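Long-range contact in pheromone cOB1/lipoprotein, YaeC family (Enterococcus faecalis, PDB 4EF1), which probably binds methionine as the lipid-anchored substrate-binding protein of an uptake transporter, its precursor also giving rise to the cOB1 pheromone: residues Ser103-Val107 with Glu169-Leu174. Sequence-based numbering, arbitrary orientation.
Sequences STIYV and EGAAVL
Two neighbouring strands of a mixed sheet, 104-107 and 172-174, run parallel here, their axes 4.8 Å apart and inclined at 24°. This sheet belongs to one of the two lobes of a periplasmic-binding-protein fold, and 104-107 is an inner strand, hydrogen-bonded on its other edge to 151-156. Ahead of the strand, S103 sets its CB 3.5 Å from A171 CB, while its OG bonds back to P100 O. T104 O then accepts A171 N at 2.9 Å; A171 is not extended (phi/psi -75/-29°). I105, extended and with chi1 and chi2 both m, brings CD1 to 4.0 Å from A172 CB on one face of the sheet. Y106 pairs with V173 (CA to CA 4.7 Å), and its two hydrogen bonds go to the residues flanking V173, the usual parallel pattern: Y106 N to A172 O at 2.9 Å, nearly linear, and L174 N to Y106 O at 2.8 Å. With chi1 m, the Y106 ring lies on the opposite face from I105, E169 CB over one ring face and G170 CA 3.4 Å from Y106 CE1. At V107 the contact is between side chains, V107 CG1 3.8 Å from L174 CB, both reaching helix 114-123. Glycine at 170 suits both its positive phi (77°) and the close ring. Three backbone hydrogen bonds thus hold the parallel register, while A172 N, buried where the second segment is irregular, has no partner.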
loop_
_atom_site.group_PDB
_atom_site.type_symbol
_atom_site.label_atom_id
_atom_site.label_comp_id
_atom_site.label_asym_id
_atom_site.label_seq_id
_atom_site.Cartn_x
_atom_site.Cartn_y
_atom_site.Cartn_z
ATOM N N SER A 103 -21.611 7.603 12.721
ATOM C CA SER A 103 -20.217 7.879 12.918
ATOM C C SER A 103 -19.554 8.115 11.549
ATOM O O SER A 103 -20.006 7.602 10.523
ATOM C CB SER A 103 -19.517 6.710 13.646
ATOM O OG SER A 103 -19.993 6.540 14.971
ATOM N N THR A 104 -18.480 8.895 11.571
ATOM C CA THR A 104 -17.658 9.168 10.409
ATOM C C THR A 104 -16.421 8.251 10.414
ATOM O O THR A 104 -15.694 8.158 11.423
ATOM C CB THR A 104 -17.232 10.652 10.362
ATOM O OG1 THR A 104 -18.407 11.491 10.437
ATOM C CG2 THR A 104 -16.376 10.980 9.083
ATOM N N ILE A 105 -16.198 7.611 9.271
ATOM C CA ILE A 105 -15.039 6.785 9.015
ATOM C C ILE A 105 -14.129 7.640 8.141
ATOM O O ILE A 105 -14.574 8.204 7.125
ATOM C CB ILE A 105 -15.434 5.467 8.303
ATOM C CG1 ILE A 105 -16.482 4.686 9.101
ATOM C CG2 ILE A 105 -14.196 4.586 8.019
ATOM C CD1 ILE A 105 -16.045 4.227 10.479
ATOM N N TYR A 106 -12.882 7.795 8.575
ATOM C CA TYR A 106 -11.870 8.597 7.881
ATOM C C TYR A 106 -10.966 7.715 7.027
ATOM O O TYR A 106 -10.403 6.724 7.516
ATOM C CB TYR A 106 -10.986 9.398 8.864
ATOM C CG TYR A 106 -11.617 10.670 9.360
ATOM C CD1 TYR A 106 -12.691 10.624 10.237
ATOM C CD2 TYR A 106 -11.144 11.952 8.949
ATOM C CE1 TYR A 106 -13.274 11.790 10.696
ATOM C CE2 TYR A 106 -11.756 13.110 9.394
ATOM C CZ TYR A 106 -12.798 13.021 10.281
ATOM O OH TYR A 106 -13.401 14.166 10.743
ATOM N N VAL A 107 -10.919 8.054 5.737
ATOM C CA VAL A 107 -10.077 7.350 4.767
ATOM C C VAL A 107 -9.287 8.419 4.011
ATOM O O VAL A 107 -9.681 9.602 4.000
ATOM C CB VAL A 107 -10.892 6.449 3.809
ATOM C CG1 VAL A 107 -11.696 5.413 4.591
ATOM C CG2 VAL A 107 -11.772 7.278 2.881
ATOM N N GLU A 169 -9.749 11.523 15.746
ATOM C CA GLU A 169 -10.719 12.138 14.829
ATOM C C GLU A 169 -11.497 11.047 14.126
ATOM O O GLU A 169 -10.924 10.159 13.541
ATOM C CB GLU A 169 -10.048 13.026 13.784
ATOM C CG GLU A 169 -9.484 14.320 14.348
ATOM C CD GLU A 169 -9.524 15.467 13.348
ATOM O OE1 GLU A 169 -10.505 15.569 12.558
ATOM O OE2 GLU A 169 -8.562 16.277 13.356
ATOM N N GLY A 170 -12.817 11.116 14.209
ATOM C CA GLY A 170 -13.689 10.081 13.658
ATOM C C GLY A 170 -13.759 8.838 14.518
ATOM O O GLY A 170 -12.946 8.664 15.454
ATOM N N ALA A 171 -14.703 7.955 14.194
ATOM C CA ALA A 171 -14.858 6.688 14.949
ATOM C C ALA A 171 -13.755 5.670 14.585
ATOM O O ALA A 171 -13.363 4.831 15.433
ATOM C CB ALA A 171 -16.232 6.067 14.730
ATOM N N ALA A 172 -13.251 5.753 13.354
ATOM C CA ALA A 172 -12.167 4.852 12.896
ATOM C C ALA A 172 -11.476 5.459 11.669
ATOM O O ALA A 172 -12.065 6.288 10.967
ATOM C CB ALA A 172 -12.698 3.455 12.594
ATOM N N VAL A 173 -10.229 5.030 11.440
ATOM C CA VAL A 173 -9.343 5.602 10.436
ATOM C C VAL A 173 -8.718 4.453 9.600
ATOM O O VAL A 173 -8.187 3.521 10.182
ATOM C CB VAL A 173 -8.222 6.457 11.118
ATOM C CG1 VAL A 173 -7.323 7.176 10.096
ATOM C CG2 VAL A 173 -8.832 7.528 12.046
ATOM N N LEU A 174 -8.822 4.495 8.260
ATOM C CA LEU A 174 -8.061 3.547 7.380
ATOM C C LEU A 174 -6.612 4.055 7.213
ATOM O O LEU A 174 -6.416 5.165 6.751
ATOM C CB LEU A 174 -8.713 3.437 5.999
ATOM C CG LEU A 174 -8.298 2.254 5.090
ATOM C CD1 LEU A 174 -8.954 0.926 5.542
ATOM C CD2 LEU A 174 -8.643 2.583 3.650
#